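Local coordinates for solute-binding protein (Thermoactinomyces vulgaris, PDB 2ZYO) that binds maltotetraose, probably also cyclodextrins and related maltodextrins, and is thought to deliver them to a membrane transporter for uptake, at residues A[23-28]-A[77-82]; A[109-114]-A[279-284]; A[125-130]-A[316-321]; A[262-267]-A[338-343]. One frame throughout, in Å; residues are numbered along the deposited sequence.

Contact 1. Residues A[23-28]-A[77-82]; sequences VWENAD and LVTWPH
Trp24 and Val78 lie side by side and point the same way, with CE3 of the indole 3.7 Å from Val78 CG1, the methyl meeting the ring obliquely. Val23 and Leu77 instead cross at a slant, and their meeting is looser: Val23 CG2 is 4.1 Å from Leu77 CB. Thr79 turns its CB toward the neighbouring strand. With OG1 anti to the backbone N (chi1 -178°), CG2 falls between N and the carbonyl carbon, where it meets the backbone at Trp24 O (3.5 Å) and the carboxylate at Glu25 OE2 (3.7 Å). OG1 is thereby left to bond to Gly283 O. Glu25 starts off away from the other strand, and a bend at chi2 (59°) brings CD back. Its OE2 accepts from Asn26 N at 2.7 Å through the anti lone pair, while OE1 takes Thr36 OG1 and a salt bridge from Lys126, so both oxygens of this buried acid are engaged. Beyond it, Asn26 OD1 accepts from Asp28 N, an Asx turn just after the strand. The backbones are joined by a nearly straight bond from Trp24 N to Leu77 O (3.1 Å). Strand 20-25 also bonds to strand 50-55 through Val23 and Glu25. Strands 50-55, 20-25 and 77-81, linked by helices and running parallel, form the beta-alpha-beta start of a type II periplasmic binding protein domain.

Contact 2. Residues A[109-114]-A[279-284]; sequences DVAMKA and IGVKGW
Ile279 holds CG1 between its backbone N and carbonyl carbon (chi1 60°), and a near-anti chi2 (153°) extends CD1 from there to Val110 CG1 of the helix at 3.6 Å. Val110 presents that methyl by setting it anti to its own N, and the two side chains cross obliquely. Val281, the next residue of the strand to turn its CB to the helix, has CG2 beside its backbone N, and this one methyl does most of the touching: it lies 3.7 Å from Ala114 CB, 3.9 Å from Ala111 CA and 4.1 Å from Ala111 CB. The small side chains of Ala111 and Ala114, about a turn apart, thus both rest on one valine methyl. Helix 109-114 lies across residues 279-284 of the strand at 70°, the axes of the two segments 8.4 Å apart, as a helix layered on the central sheet of a periplasmic binding protein domain. In this sheet strand 278-287 runs antiparallel to its neighbours 77-81 and 120-136, the inverted strand characteristic of the type II fold. The apolar layer spreads further: Ile279 also touches Ile128, Val281 touches Pro125, and Pro349 packs against both Val110 and Ala114. At the start of the helix, Asp108 OD2 accepts from Ala111 N.

Contact 3. Residues A[125-130]-A[316-321]; sequences PKAIES and TGEIPP. With GLC (alpha-D-glucopyranose), chain B.
Ile128 CG2 touches two apolar side chains of the facing loop, 3.8 Å from Ile319 CG2 and 3.9 Å from Pro321 CB. The methyl reaches this place because CG1 is anti to the backbone N (chi1 -174°), which puts CG2 between N and the carbonyl carbon. Pro321, its CB directed toward the strand, extends the apolar patch to Pro125, whose CB is 3.6 Å from Pro321 CG; the two rings cross obliquely. Just outside this centre lies the backbone, where Ile319 O accepts from Ile128 N at 2.9 Å and also takes a CA-H...O contact from Ala127 CA at 3.2 Å. Two waters bridge the two segments around that bond. One donates to both Lys126 O and Glu318 O; the other donates to Ile128 O and accepts from Ile319 N at 2.9 Å. At the polar edge, Glu318 lays OE1 3.6 Å from Ala127 CB and spends its charge on Arg312 and Lys282, one carboxylate oxygen to each, while its N bonds to Thr316 OG1 in an ST turn. Glu129, which follows Ile128 in the strand, belongs to the sugar pocket: its OE2 accepts from O2 of a bound glucose at 3.1 Å, and Asn173 binds the same sugar. Lys126 and Ala127 form a classic beta bulge opposite Lys282 of strand 278-287, while the loop 317-321 that follows helix 306-316 packs back on it through Pro320, and Ile319 touches Phe340 of helix 338-344.

Contact 4. Residues A[262-267]-A[338-343]; sequences VGVAPL and NGFAKQ
Val264 and Phe340 carry the aromatic part of this contact, their side chains crossing at about a right angle. Val264 CG1, anti to the backbone N (chi1 -175°), stands almost on the ring normal as a CH-pi contact, 3.7 Å from the centroid. The other methyl, CG2, leans toward the ring atom CE2. Close backbone packing comes next, at Gly339: its missing side chain lets the helix come down onto the strand until its CA is 4.2 Å from Ala265 CA, and the same CA makes a CA-H...O contact with Val264 O at 3.6 Å. The short strand runs nearly parallel to the helix, 17° apart. It is an edge piece of the mixed sheet, antiparallel to strand 120-136, with Gly263 and Ala265 bonded to Tyr135 and Leu133, so helix 338-344 here covers a sheet face in the alpha/beta manner of the solute-binding fold; Phe340 also touches Ala132 and Ile134. Aliphatic packing follows at Pro266, whose CG lies 3.7 Å from Lys342 CB; the lysine chain bends round the proline, its CE 3.8 Å from Pro266 CD. Two polar links complete the set. A bend at chi2 (56°) brings CD of Gln343 round to the loop, and its OE1 accepts from Leu267 N at 2.9 Å, the donor tilted from the carbonyl plane, while its NE2 donates to Ala275 O, which fixes the amide's orientation. A water donates to Val264 O and accepts from Lys342 NZ at 2.6 Å.

Contacts 1, 2 and 3 cluster on the central sheet, where strand 278-287 runs antiparallel between 77-81 and 120-136; centres lie 14 Å (1 to 2 and 1 to 3) and about 9 Å (2 to 3) apart. Two salt bridges tie contact 3 to contacts 1 and 2. Contact 4 is remote from contact 1, centres about 26 Å apart, but packs on contact 3. Along the chain contact 1 closes first, whereas contacts 2, 3 and 4 interlace, so segments far apart in sequence are brought together in one sheet and its covering helices. Strand 120-136, which carries the sugar-binding Glu129, pairs with strands 278-287 and 262-265, so this pocket residue sits in the sheet the contacts share.

Contact 1. Residues A[23-28]-A[77-82]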
loop_
_atom_site.group_PDB
_atom_site.type_symbol
_atom_site.label_atom_id
_atom_site.label_comp_id
_atom_site.label_asym_id
_atom_site.label_seq_id
_atom_site.Cartn_x
_atom_site.Cartn_y
_atom_site.Cartn_z
ATOM N N VAL A 23 -12.860 16.001 -11.464
ATOM C CA VAL A 23 -12.073 15.179 -10.556
ATOM C C VAL A 23 -12.956 14.034 -10.067
ATOM O O VAL A 23 -14.088 14.269 -9.652
ATOM C CB VAL A 23 -11.583 16.014 -9.344
ATOM C CG1 VAL A 23 -10.934 15.140 -8.293
ATOM C CG2 VAL A 23 -10.608 17.102 -9.792
ATOM N N TRP A 24 -12.449 12.803 -10.138
ATOM C CA TRP A 24 -13.144 11.657 -9.547
ATOM C C TRP A 24 -12.517 11.302 -8.207
ATOM O O TRP A 24 -11.301 11.124 -8.113
ATOM C CB TRP A 24 -13.108 10.432 -10.464
ATOM C CG TRP A 24 -13.911 10.550 -11.728
ATOM C CD1 TRP A 24 -14.841 11.503 -12.033
ATOM C CD2 TRP A 24 -13.871 9.656 -12.843
ATOM N NE1 TRP A 24 -15.364 11.270 -13.284
ATOM C CE2 TRP A 24 -14.791 10.138 -13.800
ATOM C CE3 TRP A 24 -13.137 8.497 -13.132
ATOM C CZ2 TRP A 24 -15.000 9.501 -15.026
ATOM C CZ3 TRP A 24 -13.346 7.863 -14.352
ATOM C CH2 TRP A 24 -14.268 8.369 -15.284
ATOM N N GLU A 25 -13.352 11.199 -7.178
ATOM C CA GLU A 25 -12.888 10.881 -5.832
ATOM C C GLU A 25 -13.725 9.762 -5.210
ATOM O O GLU A 25 -14.902 9.596 -5.544
ATOM C CB GLU A 25 -12.901 12.137 -4.948
ATOM C CG GLU A 25 -12.383 11.948 -3.515
ATOM C CD GLU A 25 -10.952 11.439 -3.452
ATOM O OE1 GLU A 25 -10.045 12.260 -3.209
ATOM O OE2 GLU A 25 -10.728 10.225 -3.646
ATOM N N ASN A 26 -13.094 9.011 -4.307
ATOM C CA ASN A 26 -13.701 7.872 -3.609
ATOM C C ASN A 26 -15.160 8.077 -3.215
ATOM O O ASN A 26 -15.502 9.054 -2.550
ATOM C CB ASN A 26 -12.870 7.524 -2.367
ATOM C CG ASN A 26 -13.268 6.197 -1.745
ATOM O OD1 ASN A 26 -14.090 5.459 -2.288
ATOM N ND2 ASN A 26 -12.672 5.884 -0.601
ATOM N N ALA A 27 -16.005 7.134 -3.627
ATOM C CA ALA A 27 -17.448 7.222 -3.404
ATOM C C ALA A 27 -17.897 6.630 -2.067
ATOM O O ALA A 27 -18.929 7.037 -1.530
ATOM C CB ALA A 27 -18.198 6.561 -4.550
ATOM N N ASP A 28 -17.127 5.679 -1.539
ATOM C CA ASP A 28 -17.509 4.953 -0.319
ATOM C C ASP A 28 -17.110 5.650 0.979
ATOM O O ASP A 28 -17.715 5.415 2.034
ATOM C CB ASP A 28 -16.975 3.512 -0.340
ATOM C CG ASP A 28 -15.453 3.435 -0.351
ATOM O OD1 ASP A 28 -14.799 4.006 0.551
ATOM O OD2 ASP A 28 -14.909 2.771 -1.262
ATOM N N LEU A 77 -8.655 14.561 -13.565
ATOM C CA LEU A 77 -7.858 13.927 -12.520
ATOM C C LEU A 77 -8.581 12.716 -11.952
ATOM O O LEU A 77 -9.774 12.776 -11.651
ATOM C CB LEU A 77 -7.524 14.921 -11.401
ATOM C CG LEU A 77 -6.739 16.195 -11.743
ATOM C CD1 LEU A 77 -6.394 16.938 -10.464
ATOM C CD2 LEU A 77 -5.473 15.900 -12.544
ATOM N N VAL A 78 -7.839 11.619 -11.823
ATOM C CA VAL A 78 -8.358 10.362 -11.289
ATOM C C VAL A 78 -7.430 9.856 -10.186
ATOM O O VAL A 78 -6.325 10.374 -10.010
ATOM C CB VAL A 78 -8.505 9.283 -12.394
ATOM C CG1 VAL A 78 -9.604 9.672 -13.384
ATOM C CG2 VAL A 78 -7.178 9.062 -13.120
ATOM N N THR A 79 -7.883 8.849 -9.443
ATOM C CA THR A 79 -7.114 8.325 -8.320
ATOM C C THR A 79 -7.395 6.849 -8.043
ATOM O O THR A 79 -8.541 6.406 -8.098
ATOM C CB THR A 79 -7.322 9.185 -7.035
ATOM O OG1 THR A 79 -6.522 8.670 -5.966
ATOM C CG2 THR A 79 -8.786 9.225 -6.611
ATOM N N TRP A 80 -6.324 6.102 -7.771
ATOM C CA TRP A 80 -6.391 4.699 -7.342
ATOM C C TRP A 80 -5.040 4.265 -6.763
ATOM O O TRP A 80 -4.030 4.929 -7.002
ATOM C CB TRP A 80 -6.835 3.766 -8.481
ATOM C CG TRP A 80 -6.058 3.870 -9.764
ATOM C CD1 TRP A 80 -4.809 3.373 -10.014
ATOM C CD2 TRP A 80 -6.500 4.475 -10.986
ATOM N NE1 TRP A 80 -4.440 3.645 -11.312
ATOM C CE2 TRP A 80 -5.458 4.325 -11.929
ATOM C CE3 TRP A 80 -7.668 5.146 -11.369
ATOM C CZ2 TRP A 80 -5.554 4.814 -13.237
ATOM C CZ3 TRP A 80 -7.765 5.626 -12.671
ATOM C CH2 TRP A 80 -6.713 5.460 -13.587
ATOM N N PRO A 81 -5.019 3.165 -5.979
ATOM C CA PRO A 81 -3.745 2.623 -5.490
ATOM C C PRO A 81 -2.745 2.375 -6.625
ATOM O O PRO A 81 -3.129 1.900 -7.699
ATOM C CB PRO A 81 -4.163 1.307 -4.831
ATOM C CG PRO A 81 -5.565 1.550 -4.390
ATOM C CD PRO A 81 -6.170 2.395 -5.469
ATOM N N HIS A 82 -1.475 2.689 -6.371
ATOM C CA HIS A 82 -0.439 2.731 -7.408
ATOM C C HIS A 82 -0.093 1.380 -8.035
ATOM O O HIS A 82 0.524 1.336 -9.096
ATOM C CB HIS A 82 0.844 3.356 -6.850
ATOM C CG HIS A 82 1.745 2.369 -6.174
ATOM N ND1 HIS A 82 1.573 1.980 -4.863
ATOM C CD2 HIS A 82 2.815 1.677 -6.633
ATOM C CE1 HIS A 82 2.501 1.098 -4.541
ATOM N NE2 HIS A 82 3.269 0.898 -5.598
#

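Contact 2. Residues A[109-114]-A[279-284]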
loop_
_atom_site.group_PDB
_atom_site.type_symbol
_atom_site.label_atom_id
_atom_site.label_comp_id
_atom_site.label_asym_id
_atom_site.label_seq_id
_atom_site.Cartn_x
_atom_site.Cartn_y
_atom_site.Cartn_z
ATOM N N ASP A 109 10.682 10.460 -1.115
ATOM C CA ASP A 109 11.377 9.919 -2.288
ATOM C C ASP A 109 10.833 8.561 -2.735
ATOM O O ASP A 109 10.686 8.312 -3.932
ATOM C CB ASP A 109 12.886 9.820 -2.028
ATOM C CG ASP A 109 13.579 11.181 -1.995
ATOM O OD1 ASP A 109 12.905 12.226 -2.132
ATOM O OD2 ASP A 109 14.819 11.202 -1.829
ATOM N N VAL A 110 10.530 7.695 -1.771
ATOM C CA VAL A 110 10.032 6.350 -2.067
ATOM C C VAL A 110 8.585 6.384 -2.580
ATOM O O VAL A 110 8.216 5.611 -3.469
ATOM C CB VAL A 110 10.186 5.400 -0.848
ATOM C CG1 VAL A 110 9.752 3.988 -1.196
ATOM C CG2 VAL A 110 11.631 5.388 -0.367
ATOM N N ALA A 111 7.780 7.297 -2.037
ATOM C CA ALA A 111 6.409 7.492 -2.504
ATOM C C ALA A 111 6.379 7.973 -3.956
ATOM O O ALA A 111 5.501 7.588 -4.730
ATOM C CB ALA A 111 5.674 8.474 -1.604
ATOM N N MET A 112 7.347 8.811 -4.321
ATOM C CA MET A 112 7.441 9.318 -5.688
ATOM C C MET A 112 7.856 8.232 -6.675
ATOM O O MET A 112 7.409 8.228 -7.819
ATOM C CB MET A 112 8.389 10.516 -5.768
ATOM C CG MET A 112 7.862 11.777 -5.083
ATOM S SD MET A 112 6.177 12.231 -5.560
ATOM C CE MET A 112 6.423 12.731 -7.261
ATOM N N LYS A 113 8.700 7.307 -6.221
ATOM C CA LYS A 113 9.089 6.155 -7.034
ATOM C C LYS A 113 7.874 5.302 -7.392
ATOM O O LYS A 113 7.786 4.775 -8.500
ATOM C CB LYS A 113 10.143 5.309 -6.317
ATOM C CG LYS A 113 11.504 5.975 -6.205
ATOM C CD LYS A 113 12.526 5.040 -5.571
ATOM C CE LYS A 113 13.789 5.786 -5.153
ATOM N NZ LYS A 113 14.478 6.454 -6.296
ATOM N N ALA A 114 6.935 5.190 -6.453
ATOM C CA ALA A 114 5.701 4.433 -6.668
ATOM C C ALA A 114 4.845 5.010 -7.793
ATOM O O ALA A 114 4.077 4.283 -8.418
ATOM C CB ALA A 114 4.895 4.348 -5.382
ATOM N N ILE A 279 4.901 -0.731 0.581
ATOM C CA ILE A 279 4.103 0.474 0.768
ATOM C C ILE A 279 3.123 0.622 -0.394
ATOM O O ILE A 279 3.423 0.233 -1.526
ATOM C CB ILE A 279 4.963 1.756 0.956
ATOM C CG1 ILE A 279 5.854 2.011 -0.262
ATOM C CG2 ILE A 279 5.799 1.659 2.236
ATOM C CD1 ILE A 279 6.217 3.470 -0.469
ATOM N N GLY A 280 1.939 1.145 -0.091
ATOM C CA GLY A 280 0.941 1.457 -1.106
ATOM C C GLY A 280 0.726 2.954 -1.124
ATOM O O GLY A 280 0.563 3.572 -0.072
ATOM N N VAL A 281 0.746 3.536 -2.319
ATOM C CA VAL A 281 0.575 4.976 -2.479
ATOM C C VAL A 281 -0.683 5.260 -3.292
ATOM O O VAL A 281 -0.882 4.675 -4.357
ATOM C CB VAL A 281 1.811 5.628 -3.161
ATOM C CG1 VAL A 281 1.581 7.118 -3.408
ATOM C CG2 VAL A 281 3.067 5.418 -2.320
ATOM N N LYS A 282 -1.534 6.140 -2.767
ATOM C CA LYS A 282 -2.693 6.641 -3.498
ATOM C C LYS A 282 -2.359 8.040 -3.991
ATOM O O LYS A 282 -2.105 8.939 -3.191
ATOM C CB LYS A 282 -3.939 6.678 -2.607
ATOM C CG LYS A 282 -4.489 5.306 -2.232
ATOM C CD LYS A 282 -5.911 5.380 -1.683
ATOM C CE LYS A 282 -6.010 6.199 -0.405
ATOM N NZ LYS A 282 -7.409 6.277 0.109
ATOM N N GLY A 283 -2.344 8.219 -5.307
ATOM C CA GLY A 283 -2.038 9.521 -5.889
ATOM C C GLY A 283 -3.120 10.044 -6.810
ATOM O O GLY A 283 -4.097 9.347 -7.097
ATOM N N TRP A 284 -2.943 11.287 -7.254
ATOM C CA TRP A 284 -3.746 11.863 -8.327
ATOM C C TRP A 284 -3.021 11.621 -9.638
ATOM O O TRP A 284 -1.816 11.880 -9.737
ATOM C CB TRP A 284 -3.912 13.372 -8.142
ATOM C CG TRP A 284 -4.846 13.787 -7.053
ATOM C CD1 TRP A 284 -4.533 14.506 -5.935
ATOM C CD2 TRP A 284 -6.254 13.528 -6.984
ATOM N NE1 TRP A 284 -5.656 14.705 -5.167
ATOM C CE2 TRP A 284 -6.726 14.112 -5.786
ATOM C CE3 TRP A 284 -7.160 12.850 -7.810
ATOM C CZ2 TRP A 284 -8.069 14.045 -5.397
ATOM C CZ3 TRP A 284 -8.496 12.779 -7.422
ATOM C CH2 TRP A 284 -8.935 13.373 -6.223
#

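Contact 3. Residues A[125-130]-A[316-321]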
loop_
_atom_site.group_PDB
_atom_site.type_symbol
_atom_site.label_atom_id
_atom_site.label_comp_id
_atom_site.label_asym_id
_atom_site.label_seq_id
_atom_site.Cartn_x
_atom_site.Cartn_y
_atom_site.Cartn_z
ATOM N N PRO A 125 1.405 12.325 -4.837
ATOM C CA PRO A 125 0.788 11.454 -3.839
ATOM C C PRO A 125 -0.114 12.155 -2.828
ATOM O O PRO A 125 0.111 13.322 -2.487
ATOM C CB PRO A 125 1.995 10.847 -3.129
ATOM C CG PRO A 125 3.032 11.919 -3.191
ATOM C CD PRO A 125 2.782 12.700 -4.462
ATOM N N LYS A 126 -1.117 11.417 -2.356
ATOM C CA LYS A 126 -2.063 11.885 -1.348
ATOM C C LYS A 126 -1.881 11.117 -0.044
ATOM O O LYS A 126 -2.009 11.685 1.042
ATOM C CB LYS A 126 -3.502 11.672 -1.824
ATOM C CG LYS A 126 -3.852 12.329 -3.153
ATOM C CD LYS A 126 -5.024 11.623 -3.842
ATOM C CE LYS A 126 -6.341 11.832 -3.101
ATOM N NZ LYS A 126 -7.486 11.246 -3.862
ATOM N N ALA A 127 -1.597 9.822 -0.166
ATOM C CA ALA A 127 -1.577 8.921 0.982
ATOM C C ALA A 127 -0.562 7.800 0.815
ATOM O O ALA A 127 -0.289 7.359 -0.306
ATOM C CB ALA A 127 -2.967 8.343 1.218
ATOM N N ILE A 128 -0.012 7.354 1.943
ATOM C CA ILE A 128 0.877 6.198 1.989
ATOM C C ILE A 128 0.399 5.249 3.085
ATOM O O ILE A 128 -0.081 5.689 4.134
ATOM C CB ILE A 128 2.366 6.618 2.196
ATOM C CG1 ILE A 128 3.312 5.412 2.100
ATOM C CG2 ILE A 128 2.559 7.387 3.507
ATOM C CD1 ILE A 128 4.751 5.793 1.832
ATOM N N GLU A 129 0.508 3.951 2.820
ATOM C CA GLU A 129 0.157 2.928 3.805
ATOM C C GLU A 129 1.204 1.818 3.870
ATOM O O GLU A 129 1.857 1.502 2.874
ATOM C CB GLU A 129 -1.232 2.338 3.519
ATOM C CG GLU A 129 -1.377 1.674 2.150
ATOM C CD GLU A 129 -2.730 1.012 1.934
ATOM O OE1 GLU A 129 -3.740 1.485 2.496
ATOM O OE2 GLU A 129 -2.777 0.018 1.177
ATOM N N SER A 130 1.354 1.243 5.059
ATOM C CA SER A 130 2.210 0.085 5.292
ATOM C C SER A 130 1.668 -0.683 6.482
ATOM O O SER A 130 1.031 -0.099 7.357
ATOM C CB SER A 130 3.644 0.532 5.595
ATOM O OG SER A 130 4.443 -0.555 6.038
ATOM N N THR A 316 -9.006 12.703 7.205
ATOM C CA THR A 316 -9.099 11.304 6.764
ATOM C C THR A 316 -8.282 10.317 7.596
ATOM O O THR A 316 -8.578 9.118 7.600
ATOM C CB THR A 316 -8.661 11.131 5.292
ATOM O OG1 THR A 316 -7.251 11.367 5.182
ATOM C CG2 THR A 316 -9.420 12.083 4.369
ATOM N N GLY A 317 -7.244 10.811 8.267
ATOM C CA GLY A 317 -6.347 9.959 9.048
ATOM C C GLY A 317 -5.309 9.230 8.211
ATOM O O GLY A 317 -4.502 8.459 8.743
ATOM N N GLU A 318 -5.330 9.471 6.900
ATOM C CA GLU A 318 -4.377 8.859 5.977
ATOM C C GLU A 318 -3.095 9.677 5.936
ATOM O O GLU A 318 -3.129 10.897 5.747
ATOM C CB GLU A 318 -4.976 8.727 4.571
ATOM C CG GLU A 318 -6.258 7.893 4.498
ATOM C CD GLU A 318 -6.660 7.530 3.074
ATOM O OE1 GLU A 318 -6.396 8.318 2.141
ATOM O OE2 GLU A 318 -7.248 6.442 2.881
ATOM N N ILE A 319 -1.967 8.995 6.117
ATOM C CA ILE A 319 -0.656 9.642 6.166
ATOM C C ILE A 319 -0.273 10.234 4.809
ATOM O O ILE A 319 -0.195 9.508 3.823
ATOM C CB ILE A 319 0.443 8.652 6.629
ATOM C CG1 ILE A 319 0.105 8.098 8.015
ATOM C CG2 ILE A 319 1.814 9.331 6.640
ATOM C CD1 ILE A 319 0.892 6.860 8.392
ATOM N N PRO A 320 -0.032 11.558 4.759
ATOM C CA PRO A 320 0.431 12.146 3.507
ATOM C C PRO A 320 1.951 12.015 3.377
ATOM O O PRO A 320 2.678 12.434 4.282
ATOM C CB PRO A 320 0.017 13.615 3.635
ATOM C CG PRO A 320 -0.003 13.887 5.108
ATOM C CD PRO A 320 -0.174 12.563 5.829
ATOM N N PRO A 321 2.438 11.426 2.267
ATOM C CA PRO A 321 3.885 11.268 2.129
ATOM C C PRO A 321 4.534 12.564 1.642
ATOM O O PRO A 321 5.167 12.607 0.580
ATOM C CB PRO A 321 4.017 10.137 1.110
ATOM C CG PRO A 321 2.788 10.229 0.278
ATOM C CD PRO A 321 1.708 10.880 1.106
HETATM C C1 GLC B . -4.716 -4.195 2.616
HETATM C C2 GLC B . -4.138 -3.417 1.405
HETATM C C3 GLC B . -4.122 -4.248 0.105
HETATM C C4 GLC B . -3.609 -5.667 0.350
HETATM C C5 GLC B . -4.366 -6.297 1.517
HETATM C C6 GLC B . -3.911 -7.715 1.831
HETATM O O1 GLC B . -6.094 -4.305 2.543
HETATM O O2 GLC B . -4.878 -2.216 1.195
HETATM O O3 GLC B . -3.284 -3.615 -0.852
HETATM O O4 GLC B . -3.802 -6.458 -0.838
HETATM O O5 GLC B . -4.155 -5.513 2.705
HETATM O O6 GLC B . -4.792 -8.680 1.275
HETATM O O HOH W 1 -3.652 12.189 3.235
HETATM O O HOH W 2 -1.995 6.087 6.029
#

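Contact 4. Residues A[262-267]-A[338-343]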
loop_
_atom_site.group_PDB
_atom_site.type_symbol
_atom_site.label_atom_id
_atom_site.label_comp_id
_atom_site.label_asym_id
_atom_site.label_seq_id
_atom_site.Cartn_x
_atom_site.Cartn_y
_atom_site.Cartn_z
ATOM N N VAL A 262 -5.050 1.080 21.378
ATOM C CA VAL A 262 -4.136 0.649 20.324
ATOM C C VAL A 262 -2.804 1.392 20.349
ATOM O O VAL A 262 -2.762 2.622 20.438
ATOM C CB VAL A 262 -4.797 0.819 18.923
ATOM C CG1 VAL A 262 -3.844 0.424 17.812
ATOM C CG2 VAL A 262 -6.087 0.010 18.828
ATOM N N GLY A 263 -1.720 0.626 20.281
ATOM C CA GLY A 263 -0.394 1.173 20.026
ATOM C C GLY A 263 0.088 0.699 18.668
ATOM O O GLY A 263 -0.353 -0.345 18.182
ATOM N N VAL A 264 0.977 1.472 18.047
ATOM C CA VAL A 264 1.572 1.095 16.762
ATOM C C VAL A 264 3.072 1.379 16.755
ATOM O O VAL A 264 3.504 2.496 17.051
ATOM C CB VAL A 264 0.905 1.821 15.557
ATOM C CG1 VAL A 264 1.470 1.301 14.237
ATOM C CG2 VAL A 264 -0.611 1.649 15.581
ATOM N N ALA A 265 3.853 0.363 16.409
ATOM C CA ALA A 265 5.303 0.494 16.311
ATOM C C ALA A 265 5.798 -0.104 14.998
ATOM O O ALA A 265 5.118 -0.948 14.411
ATOM C CB ALA A 265 5.971 -0.194 17.498
ATOM N N PRO A 266 6.987 0.326 14.527
ATOM C CA PRO A 266 7.558 -0.340 13.357
ATOM C C PRO A 266 7.840 -1.797 13.690
ATOM O O PRO A 266 7.986 -2.141 14.867
ATOM C CB PRO A 266 8.884 0.393 13.130
ATOM C CG PRO A 266 8.783 1.654 13.893
ATOM C CD PRO A 266 7.854 1.407 15.031
ATOM N N LEU A 267 7.909 -2.644 12.669
ATOM C CA LEU A 267 8.296 -4.034 12.878
ATOM C C LEU A 267 9.704 -4.091 13.464
ATOM O O LEU A 267 10.560 -3.279 13.097
ATOM C CB LEU A 267 8.230 -4.824 11.570
ATOM C CG LEU A 267 6.869 -4.937 10.874
ATOM C CD1 LEU A 267 7.003 -5.752 9.600
ATOM C CD2 LEU A 267 5.815 -5.546 11.794
ATOM N N ASN A 338 2.190 7.458 14.035
ATOM C CA ASN A 338 3.654 7.546 14.039
ATOM C C ASN A 338 4.362 6.249 13.629
ATOM O O ASN A 338 5.273 6.274 12.800
ATOM C CB ASN A 338 4.146 8.027 15.411
ATOM C CG ASN A 338 5.636 8.335 15.437
ATOM O OD1 ASN A 338 6.170 8.992 14.542
ATOM N ND2 ASN A 338 6.308 7.882 16.487
ATOM N N GLY A 339 3.928 5.126 14.202
ATOM C CA GLY A 339 4.506 3.814 13.901
ATOM C C GLY A 339 4.359 3.392 12.450
ATOM O O GLY A 339 5.283 2.818 11.866
ATOM N N PHE A 340 3.193 3.674 11.869
ATOM C CA PHE A 340 2.945 3.394 10.457
ATOM C C PHE A 340 3.861 4.217 9.551
ATOM O O PHE A 340 4.398 3.704 8.570
ATOM C CB PHE A 340 1.488 3.679 10.088
ATOM C CG PHE A 340 0.505 2.688 10.642
ATOM C CD1 PHE A 340 0.587 1.338 10.316
ATOM C CD2 PHE A 340 -0.530 3.117 11.463
ATOM C CE1 PHE A 340 -0.335 0.427 10.824
ATOM C CE2 PHE A 340 -1.457 2.215 11.975
ATOM C CZ PHE A 340 -1.356 0.866 11.653
ATOM N N ALA A 341 4.027 5.496 9.887
ATOM C CA ALA A 341 4.867 6.394 9.101
ATOM C C ALA A 341 6.336 5.987 9.180
ATOM O O ALA A 341 7.036 5.979 8.165
ATOM C CB ALA A 341 4.680 7.832 9.556
ATOM N N LYS A 342 6.790 5.641 10.386
ATOM C CA LYS A 342 8.156 5.157 10.597
ATOM C C LYS A 342 8.432 3.912 9.760
ATOM O O LYS A 342 9.457 3.827 9.083
ATOM C CB LYS A 342 8.417 4.858 12.077
ATOM C CG LYS A 342 8.629 6.086 12.956
ATOM C CD LYS A 342 9.138 5.705 14.341
ATOM C CE LYS A 342 8.022 5.169 15.233
ATOM N NZ LYS A 342 8.522 4.769 16.584
ATOM N N GLN A 343 7.506 2.954 9.800
ATOM C CA GLN A 343 7.647 1.724 9.028
ATOM C C GLN A 343 7.575 1.986 7.523
ATOM O O GLN A 343 8.340 1.399 6.753
ATOM C CB GLN A 343 6.603 0.683 9.451
ATOM C CG GLN A 343 6.774 -0.680 8.774
ATOM C CD GLN A 343 8.156 -1.275 8.983
ATOM O OE1 GLN A 343 8.601 -1.456 10.114
ATOM N NE2 GLN A 343 8.843 -1.580 7.887
HETATM O O HOH W 3 6.053 4.193 17.340
#